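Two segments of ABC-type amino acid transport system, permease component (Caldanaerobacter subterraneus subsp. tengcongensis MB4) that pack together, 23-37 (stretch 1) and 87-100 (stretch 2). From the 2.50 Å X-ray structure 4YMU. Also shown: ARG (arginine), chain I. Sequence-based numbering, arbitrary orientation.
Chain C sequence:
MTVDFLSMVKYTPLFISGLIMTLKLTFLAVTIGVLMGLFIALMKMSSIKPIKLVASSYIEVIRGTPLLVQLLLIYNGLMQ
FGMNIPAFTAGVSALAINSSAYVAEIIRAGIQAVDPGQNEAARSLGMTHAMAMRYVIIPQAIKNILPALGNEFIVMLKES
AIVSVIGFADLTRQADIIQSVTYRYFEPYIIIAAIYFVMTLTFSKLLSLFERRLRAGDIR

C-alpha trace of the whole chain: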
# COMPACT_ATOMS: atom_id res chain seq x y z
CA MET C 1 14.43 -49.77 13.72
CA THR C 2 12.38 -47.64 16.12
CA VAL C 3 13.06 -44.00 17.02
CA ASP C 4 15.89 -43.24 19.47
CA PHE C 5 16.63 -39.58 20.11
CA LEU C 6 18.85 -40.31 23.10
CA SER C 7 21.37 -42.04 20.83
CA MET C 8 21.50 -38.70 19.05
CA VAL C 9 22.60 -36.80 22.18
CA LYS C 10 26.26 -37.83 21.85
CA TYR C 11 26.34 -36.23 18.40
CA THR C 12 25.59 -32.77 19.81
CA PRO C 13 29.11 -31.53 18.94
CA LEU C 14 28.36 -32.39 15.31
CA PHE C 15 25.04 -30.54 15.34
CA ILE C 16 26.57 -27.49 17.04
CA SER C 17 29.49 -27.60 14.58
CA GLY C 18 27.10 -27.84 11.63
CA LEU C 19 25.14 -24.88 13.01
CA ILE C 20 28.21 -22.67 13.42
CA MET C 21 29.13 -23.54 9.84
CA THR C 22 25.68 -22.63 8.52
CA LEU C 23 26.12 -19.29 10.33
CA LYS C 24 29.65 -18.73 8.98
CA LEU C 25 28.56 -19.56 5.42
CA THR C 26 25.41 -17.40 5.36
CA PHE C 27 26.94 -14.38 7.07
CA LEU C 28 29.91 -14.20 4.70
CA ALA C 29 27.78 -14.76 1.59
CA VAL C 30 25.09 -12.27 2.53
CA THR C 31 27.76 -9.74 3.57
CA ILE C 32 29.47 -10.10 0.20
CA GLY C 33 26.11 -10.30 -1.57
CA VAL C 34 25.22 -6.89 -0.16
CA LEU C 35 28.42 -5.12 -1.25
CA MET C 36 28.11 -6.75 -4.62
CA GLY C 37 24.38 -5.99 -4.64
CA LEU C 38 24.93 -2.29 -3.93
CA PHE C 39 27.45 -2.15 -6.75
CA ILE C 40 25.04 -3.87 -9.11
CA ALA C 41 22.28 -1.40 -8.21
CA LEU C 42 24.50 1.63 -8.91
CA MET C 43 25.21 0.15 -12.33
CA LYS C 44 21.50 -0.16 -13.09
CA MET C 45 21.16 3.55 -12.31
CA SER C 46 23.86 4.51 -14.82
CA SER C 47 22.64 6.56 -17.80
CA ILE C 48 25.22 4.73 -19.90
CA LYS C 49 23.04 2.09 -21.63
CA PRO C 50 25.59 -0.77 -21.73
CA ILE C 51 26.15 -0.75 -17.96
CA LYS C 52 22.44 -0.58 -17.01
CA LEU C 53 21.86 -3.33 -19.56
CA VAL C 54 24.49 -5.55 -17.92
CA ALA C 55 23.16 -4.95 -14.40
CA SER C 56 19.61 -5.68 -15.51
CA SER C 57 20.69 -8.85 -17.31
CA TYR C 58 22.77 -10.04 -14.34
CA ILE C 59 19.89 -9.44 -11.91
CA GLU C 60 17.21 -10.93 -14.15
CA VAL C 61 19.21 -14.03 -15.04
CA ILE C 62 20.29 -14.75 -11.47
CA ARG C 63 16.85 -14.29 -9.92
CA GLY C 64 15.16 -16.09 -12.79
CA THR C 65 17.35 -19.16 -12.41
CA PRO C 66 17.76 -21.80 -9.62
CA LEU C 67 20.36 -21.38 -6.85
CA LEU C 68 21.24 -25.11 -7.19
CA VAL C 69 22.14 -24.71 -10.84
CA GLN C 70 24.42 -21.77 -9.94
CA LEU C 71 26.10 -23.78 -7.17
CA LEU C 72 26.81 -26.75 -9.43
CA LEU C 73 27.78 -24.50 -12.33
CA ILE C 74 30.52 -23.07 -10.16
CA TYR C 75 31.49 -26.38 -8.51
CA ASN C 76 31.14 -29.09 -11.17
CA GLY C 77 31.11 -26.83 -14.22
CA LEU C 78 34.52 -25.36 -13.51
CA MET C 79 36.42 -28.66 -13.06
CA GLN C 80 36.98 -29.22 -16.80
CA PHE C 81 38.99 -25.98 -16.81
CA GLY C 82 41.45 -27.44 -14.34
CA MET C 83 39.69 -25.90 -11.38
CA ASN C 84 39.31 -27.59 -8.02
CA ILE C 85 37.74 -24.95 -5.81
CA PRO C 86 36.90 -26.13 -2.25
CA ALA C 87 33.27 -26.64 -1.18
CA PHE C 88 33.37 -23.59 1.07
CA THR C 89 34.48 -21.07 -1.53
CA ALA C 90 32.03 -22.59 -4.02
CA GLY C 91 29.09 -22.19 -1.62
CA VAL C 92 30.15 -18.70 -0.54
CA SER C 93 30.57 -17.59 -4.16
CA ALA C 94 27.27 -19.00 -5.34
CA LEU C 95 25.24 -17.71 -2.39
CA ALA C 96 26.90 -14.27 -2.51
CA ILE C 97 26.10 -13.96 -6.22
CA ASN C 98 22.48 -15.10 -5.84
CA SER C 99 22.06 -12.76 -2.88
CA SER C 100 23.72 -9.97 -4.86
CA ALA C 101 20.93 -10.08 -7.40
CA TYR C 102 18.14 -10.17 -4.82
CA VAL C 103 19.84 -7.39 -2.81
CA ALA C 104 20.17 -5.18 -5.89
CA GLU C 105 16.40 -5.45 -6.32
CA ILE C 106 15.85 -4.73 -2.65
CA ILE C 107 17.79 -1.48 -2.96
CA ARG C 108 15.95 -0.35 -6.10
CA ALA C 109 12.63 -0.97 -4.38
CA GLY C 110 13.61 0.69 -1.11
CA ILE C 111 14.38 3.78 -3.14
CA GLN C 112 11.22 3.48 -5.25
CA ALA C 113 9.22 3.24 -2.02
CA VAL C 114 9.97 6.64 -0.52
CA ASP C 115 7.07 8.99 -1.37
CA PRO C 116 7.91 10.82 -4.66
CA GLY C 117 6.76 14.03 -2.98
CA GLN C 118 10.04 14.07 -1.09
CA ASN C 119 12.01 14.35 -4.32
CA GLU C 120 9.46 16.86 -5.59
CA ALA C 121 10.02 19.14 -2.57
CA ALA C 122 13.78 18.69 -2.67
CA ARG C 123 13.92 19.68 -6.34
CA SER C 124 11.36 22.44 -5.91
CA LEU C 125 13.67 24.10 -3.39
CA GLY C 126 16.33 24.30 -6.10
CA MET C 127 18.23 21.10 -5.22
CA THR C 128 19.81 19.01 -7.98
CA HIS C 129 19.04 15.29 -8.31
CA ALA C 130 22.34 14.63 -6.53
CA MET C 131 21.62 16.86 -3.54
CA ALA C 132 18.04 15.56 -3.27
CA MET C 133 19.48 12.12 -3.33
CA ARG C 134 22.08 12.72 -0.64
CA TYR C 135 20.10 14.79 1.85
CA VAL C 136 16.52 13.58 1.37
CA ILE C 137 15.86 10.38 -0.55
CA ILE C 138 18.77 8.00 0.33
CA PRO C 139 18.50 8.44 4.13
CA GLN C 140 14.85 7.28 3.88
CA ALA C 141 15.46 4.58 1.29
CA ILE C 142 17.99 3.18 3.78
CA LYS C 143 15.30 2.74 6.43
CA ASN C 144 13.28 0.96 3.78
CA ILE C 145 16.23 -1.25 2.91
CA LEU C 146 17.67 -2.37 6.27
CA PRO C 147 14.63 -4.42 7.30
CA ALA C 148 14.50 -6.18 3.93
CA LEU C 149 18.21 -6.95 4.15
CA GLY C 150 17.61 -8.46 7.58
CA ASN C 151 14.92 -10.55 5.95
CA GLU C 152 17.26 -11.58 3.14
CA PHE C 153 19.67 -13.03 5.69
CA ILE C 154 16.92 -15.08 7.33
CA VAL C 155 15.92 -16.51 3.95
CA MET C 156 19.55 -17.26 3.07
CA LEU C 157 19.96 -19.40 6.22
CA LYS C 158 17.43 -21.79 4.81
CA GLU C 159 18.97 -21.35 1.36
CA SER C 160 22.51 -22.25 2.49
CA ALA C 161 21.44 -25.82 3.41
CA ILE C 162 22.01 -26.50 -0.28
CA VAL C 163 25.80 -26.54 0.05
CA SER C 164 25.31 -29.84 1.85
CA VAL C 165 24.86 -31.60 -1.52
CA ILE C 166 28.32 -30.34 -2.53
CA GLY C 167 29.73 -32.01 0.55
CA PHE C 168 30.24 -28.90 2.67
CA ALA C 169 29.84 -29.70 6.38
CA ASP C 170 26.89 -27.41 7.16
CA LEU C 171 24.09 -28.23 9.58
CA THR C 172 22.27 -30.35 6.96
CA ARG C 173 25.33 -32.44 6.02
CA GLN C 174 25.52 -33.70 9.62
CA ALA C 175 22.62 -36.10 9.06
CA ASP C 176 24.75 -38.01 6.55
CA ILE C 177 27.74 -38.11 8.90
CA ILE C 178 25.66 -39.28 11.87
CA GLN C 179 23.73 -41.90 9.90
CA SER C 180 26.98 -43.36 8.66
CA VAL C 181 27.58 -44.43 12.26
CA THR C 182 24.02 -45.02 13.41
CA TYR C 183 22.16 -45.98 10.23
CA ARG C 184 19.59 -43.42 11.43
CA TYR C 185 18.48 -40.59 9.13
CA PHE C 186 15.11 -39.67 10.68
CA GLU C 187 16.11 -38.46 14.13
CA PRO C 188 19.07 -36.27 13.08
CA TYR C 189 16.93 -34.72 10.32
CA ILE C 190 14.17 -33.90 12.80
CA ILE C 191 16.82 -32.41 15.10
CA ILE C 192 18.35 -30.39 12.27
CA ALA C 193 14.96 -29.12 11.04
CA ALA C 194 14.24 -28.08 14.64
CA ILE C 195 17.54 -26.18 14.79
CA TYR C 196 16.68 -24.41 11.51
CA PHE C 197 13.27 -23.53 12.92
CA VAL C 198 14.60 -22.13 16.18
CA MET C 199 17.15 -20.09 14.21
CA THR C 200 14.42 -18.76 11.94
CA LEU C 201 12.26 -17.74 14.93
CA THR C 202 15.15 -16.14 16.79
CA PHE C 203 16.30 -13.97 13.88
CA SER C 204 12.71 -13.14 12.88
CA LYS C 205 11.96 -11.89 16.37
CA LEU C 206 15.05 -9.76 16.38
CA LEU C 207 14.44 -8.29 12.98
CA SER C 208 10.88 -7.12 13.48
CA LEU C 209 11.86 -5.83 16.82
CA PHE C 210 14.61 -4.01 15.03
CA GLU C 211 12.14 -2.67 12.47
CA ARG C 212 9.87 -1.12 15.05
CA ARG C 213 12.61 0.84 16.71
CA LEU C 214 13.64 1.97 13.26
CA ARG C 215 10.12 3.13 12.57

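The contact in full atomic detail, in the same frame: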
# COMPACT_ATOMS: atom_id res chain seq x y z
N LEU C 23 25.95 -20.70 9.98
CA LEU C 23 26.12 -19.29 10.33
C LEU C 23 27.26 -18.63 9.55
O LEU C 23 27.06 -17.61 8.89
CB LEU C 23 26.41 -19.15 11.83
CG LEU C 23 25.26 -18.87 12.79
CD1 LEU C 23 24.05 -19.71 12.44
CD2 LEU C 23 25.70 -19.15 14.22
N LYS C 24 28.45 -19.22 9.65
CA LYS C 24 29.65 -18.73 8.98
C LYS C 24 29.45 -18.56 7.47
O LYS C 24 29.80 -17.53 6.89
CB LYS C 24 30.82 -19.69 9.25
CG LYS C 24 32.08 -19.41 8.45
CD LYS C 24 33.09 -20.55 8.58
CE LYS C 24 34.38 -20.28 7.80
NZ LYS C 24 35.33 -21.45 7.78
N LEU C 25 28.87 -19.58 6.85
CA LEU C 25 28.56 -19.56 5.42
C LEU C 25 27.62 -18.40 5.04
O LEU C 25 27.94 -17.59 4.16
CB LEU C 25 27.91 -20.89 5.03
CG LEU C 25 28.12 -21.48 3.63
CD1 LEU C 25 26.80 -22.00 3.09
CD2 LEU C 25 28.78 -20.52 2.65
N THR C 26 26.48 -18.33 5.71
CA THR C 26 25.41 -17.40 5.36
C THR C 26 25.81 -15.95 5.59
O THR C 26 25.59 -15.10 4.73
CB THR C 26 24.12 -17.70 6.14
OG1 THR C 26 23.88 -19.12 6.15
CG2 THR C 26 22.92 -17.01 5.51
N PHE C 27 26.40 -15.68 6.75
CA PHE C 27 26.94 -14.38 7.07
C PHE C 27 27.87 -13.86 5.98
O PHE C 27 27.66 -12.78 5.43
CB PHE C 27 27.74 -14.47 8.36
CG PHE C 27 27.34 -13.48 9.39
CD1 PHE C 27 27.90 -12.21 9.40
CD2 PHE C 27 26.39 -13.81 10.35
CE1 PHE C 27 27.53 -11.28 10.37
CE2 PHE C 27 26.01 -12.89 11.32
CZ PHE C 27 26.58 -11.63 11.33
N LEU C 28 28.91 -14.62 5.68
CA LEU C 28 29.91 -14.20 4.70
C LEU C 28 29.30 -13.98 3.31
O LEU C 28 29.66 -13.02 2.62
CB LEU C 28 31.05 -15.23 4.63
CG LEU C 28 32.20 -14.95 3.66
CD1 LEU C 28 32.84 -13.59 3.93
CD2 LEU C 28 33.25 -16.07 3.74
N ALA C 29 28.38 -14.85 2.92
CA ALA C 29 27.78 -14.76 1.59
C ALA C 29 26.92 -13.51 1.51
O ALA C 29 27.12 -12.65 0.64
CB ALA C 29 26.95 -15.99 1.29
N VAL C 30 25.99 -13.40 2.46
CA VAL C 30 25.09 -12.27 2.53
C VAL C 30 25.87 -10.95 2.62
O VAL C 30 25.54 -10.00 1.92
CB VAL C 30 24.10 -12.40 3.69
CG1 VAL C 30 23.34 -11.11 3.89
CG2 VAL C 30 23.13 -13.55 3.42
N THR C 31 26.89 -10.91 3.47
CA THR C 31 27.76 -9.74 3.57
C THR C 31 28.33 -9.34 2.22
O THR C 31 28.27 -8.18 1.82
CB THR C 31 28.92 -9.95 4.55
OG1 THR C 31 28.43 -9.91 5.89
CG2 THR C 31 29.96 -8.86 4.38
N ILE C 32 28.88 -10.33 1.51
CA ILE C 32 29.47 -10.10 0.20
C ILE C 32 28.37 -9.80 -0.81
O ILE C 32 28.54 -8.93 -1.67
CB ILE C 32 30.30 -11.34 -0.25
CG1 ILE C 32 31.63 -11.40 0.52
CG2 ILE C 32 30.59 -11.28 -1.74
CD1 ILE C 32 32.39 -12.68 0.33
N GLY C 33 27.25 -10.49 -0.68
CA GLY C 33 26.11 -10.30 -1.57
C GLY C 33 25.51 -8.90 -1.50
O GLY C 33 24.89 -8.43 -2.45
N VAL C 34 25.70 -8.25 -0.36
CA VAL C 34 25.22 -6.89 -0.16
C VAL C 34 26.13 -5.90 -0.87
O VAL C 34 25.66 -5.07 -1.66
CB VAL C 34 25.16 -6.53 1.34
CG1 VAL C 34 25.13 -5.03 1.54
CG2 VAL C 34 23.94 -7.18 1.98
N LEU C 35 27.44 -6.00 -0.61
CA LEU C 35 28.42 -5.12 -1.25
C LEU C 35 28.35 -5.27 -2.75
O LEU C 35 28.34 -4.28 -3.49
CB LEU C 35 29.83 -5.44 -0.78
CG LEU C 35 30.37 -4.65 0.41
CD1 LEU C 35 29.48 -4.83 1.63
CD2 LEU C 35 31.80 -5.06 0.71
N MET C 36 28.27 -6.50 -3.21
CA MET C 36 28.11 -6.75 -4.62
C MET C 36 26.78 -6.16 -5.07
O MET C 36 26.72 -5.46 -6.08
CB MET C 36 28.12 -8.25 -4.90
CG MET C 36 29.45 -8.92 -4.61
SD MET C 36 29.38 -10.66 -5.05
CE MET C 36 29.57 -10.51 -6.83
N GLY C 37 25.73 -6.42 -4.30
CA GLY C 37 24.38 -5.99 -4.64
C GLY C 37 24.25 -4.49 -4.81
O GLY C 37 23.64 -4.02 -5.77
N ALA C 87 34.72 -26.74 -1.28
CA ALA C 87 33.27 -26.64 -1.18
C ALA C 87 32.86 -25.28 -0.60
O ALA C 87 31.87 -24.66 -1.01
CB ALA C 87 32.71 -27.77 -0.34
N PHE C 88 33.67 -24.80 0.34
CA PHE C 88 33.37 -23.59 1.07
C PHE C 88 33.34 -22.41 0.13
O PHE C 88 32.33 -21.71 0.06
CB PHE C 88 34.41 -23.38 2.16
CG PHE C 88 34.19 -22.14 2.97
CD1 PHE C 88 33.10 -22.04 3.83
CD2 PHE C 88 35.08 -21.08 2.89
CE1 PHE C 88 32.90 -20.90 4.58
CE2 PHE C 88 34.88 -19.94 3.64
CZ PHE C 88 33.79 -19.84 4.48
N THR C 89 34.43 -22.20 -0.61
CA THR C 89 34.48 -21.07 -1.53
C THR C 89 33.42 -21.18 -2.63
O THR C 89 32.90 -20.17 -3.11
CB THR C 89 35.87 -20.84 -2.14
OG1 THR C 89 36.08 -21.78 -3.20
CG2 THR C 89 36.94 -21.01 -1.08
N ALA C 90 33.09 -22.40 -3.03
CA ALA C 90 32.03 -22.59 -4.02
C ALA C 90 30.68 -22.10 -3.47
O ALA C 90 29.99 -21.32 -4.13
CB ALA C 90 31.93 -24.04 -4.44
N GLY C 91 30.33 -22.56 -2.28
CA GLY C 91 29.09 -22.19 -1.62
C GLY C 91 29.01 -20.69 -1.40
O GLY C 91 28.04 -20.05 -1.80
N VAL C 92 30.06 -20.13 -0.79
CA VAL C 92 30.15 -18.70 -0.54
C VAL C 92 29.96 -17.90 -1.82
O VAL C 92 29.16 -16.97 -1.86
CB VAL C 92 31.51 -18.31 0.07
CG1 VAL C 92 31.76 -16.81 -0.07
CG2 VAL C 92 31.60 -18.75 1.52
N SER C 93 30.68 -18.27 -2.87
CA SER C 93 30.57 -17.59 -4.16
C SER C 93 29.15 -17.60 -4.72
O SER C 93 28.62 -16.56 -5.13
CB SER C 93 31.49 -18.26 -5.18
OG SER C 93 32.84 -18.06 -4.81
N ALA C 94 28.56 -18.79 -4.73
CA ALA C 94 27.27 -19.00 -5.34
C ALA C 94 26.20 -18.20 -4.58
O ALA C 94 25.44 -17.44 -5.18
CB ALA C 94 26.93 -20.47 -5.38
N LEU C 95 26.18 -18.39 -3.26
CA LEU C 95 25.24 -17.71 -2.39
C LEU C 95 25.41 -16.19 -2.45
O LEU C 95 24.42 -15.46 -2.54
CB LEU C 95 25.43 -18.19 -0.95
CG LEU C 95 25.02 -19.61 -0.64
CD1 LEU C 95 25.09 -19.84 0.85
CD2 LEU C 95 23.62 -19.87 -1.14
N ALA C 96 26.65 -15.70 -2.42
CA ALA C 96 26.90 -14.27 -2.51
C ALA C 96 26.42 -13.69 -3.83
O ALA C 96 25.95 -12.56 -3.88
CB ALA C 96 28.36 -13.95 -2.28
N ILE C 97 26.56 -14.45 -4.91
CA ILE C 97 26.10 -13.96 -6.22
C ILE C 97 24.57 -13.90 -6.26
O ILE C 97 23.97 -12.85 -6.59
CB ILE C 97 26.68 -14.82 -7.37
CG1 ILE C 97 28.12 -14.38 -7.70
CG2 ILE C 97 25.82 -14.74 -8.61
CD1 ILE C 97 28.94 -15.47 -8.41
N ASN C 98 23.94 -15.02 -5.89
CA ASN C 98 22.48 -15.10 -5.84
C ASN C 98 21.90 -13.93 -5.01
O ASN C 98 21.06 -13.12 -5.48
CB ASN C 98 22.09 -16.46 -5.25
CG ASN C 98 20.60 -16.71 -5.24
OD1 ASN C 98 19.96 -16.62 -4.19
ND2 ASN C 98 20.03 -17.02 -6.40
N SER C 99 22.43 -13.81 -3.80
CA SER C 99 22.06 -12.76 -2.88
C SER C 99 22.34 -11.40 -3.49
O SER C 99 21.62 -10.47 -3.22
CB SER C 99 22.80 -12.89 -1.55
OG SER C 99 22.36 -11.89 -0.64
N SER C 100 23.40 -11.28 -4.29
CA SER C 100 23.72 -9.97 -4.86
C SER C 100 22.57 -9.53 -5.75
O SER C 100 22.15 -8.36 -5.71
CB SER C 100 25.02 -10.00 -5.66
OG SER C 100 24.80 -10.51 -6.96
N ARG I . 15.42 -21.25 -3.76
CA ARG I . 14.99 -20.28 -4.76
C ARG I . 15.88 -20.29 -5.99
O ARG I . 15.57 -19.65 -7.00
CB ARG I . 14.98 -18.86 -4.20
CG ARG I . 16.35 -18.28 -3.93
CD ARG I . 16.20 -16.97 -3.16
NE ARG I . 17.45 -16.24 -3.05
CZ ARG I . 17.64 -15.19 -2.26
NH1 ARG I . 18.82 -14.59 -2.23
NH2 ARG I . 16.64 -14.75 -1.51
OXT ARG I . 16.94 -20.92 -5.98

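Both stretches are helical throughout and run in broadly the same direction, their axes crossing at -43° with a closest approach of 7.4 Å. The helices draw together toward their C-terminal ends, where the CA atoms of Gly 37 and Ser 100 lie 4.0 Å apart. The interface buries 720 Å², summed over both sides, and contains no hydrogen bond between the stretches; it is held by apolar packing, by backbone CA-H...O contacts and, at its wider end, by a cation-pi interaction.

The close approach rests on small residues. Gly 33 CA lies 3.2 Å from Ala 96 O, and Gly 33 O in turn accepts a CA-H...O contact from Ser 100 CA at 3.1 Å, the straighter of the two with an angle of 154° at the hydrogen. A third such contact joins Ala 96 CA to Ala 29 O at 3.5 Å. The lack of a side chain at Gly 33 is essential to this fit, since a CB in the ideal position would stand 2.7 Å from Ser 99 CB. The hydroxyl of Ser 100 does not bridge the helices: Ser 100 OG donates to Ile 97 O within its own helix at 2.5 Å.

Around this seam the side chains are mostly aliphatic. Ala 29 points toward the partner helix, and its CB sits 3.5 Å from Leu 95 CB. Ile 32 covers Ala 96, with Ile 32 CG2 3.5 Å from Ala 96 CB, while Met 36 CB meets Ser 100 CB at 3.6 Å and Met 36 CE reaches to 4.2 Å from Ile 97 CG1.

Toward the N-terminal ends the backbones diverge and longer side chains span the gap. The CA-to-CB bond of Leu 25 points sideways, yet the end of its side chain comes nearer: Leu 25 CD2 packs 3.5 Å from Val 92 CG2, and Leu 25 CD1 lies 3.6 Å from Leu 95 CD1. Leu 28 CD2 is 3.9 Å from both Val 92 CG2 and Phe 88 CZ. Lys 24, extended with all four chi angles t, places its NZ over one face of the Phe 88 ring, 4.3 Å from the centroid, so that its positive charge meets the pi electrons. Its aliphatic portion also contributes, with Lys 24 CE 3.4 Å from Phe 88 CZ.

Asn 98 points away from this interface, and its OD1 accepts hydrogen bonds from the bound arginine's NE and NH1 at 2.8 and 3.0 Å.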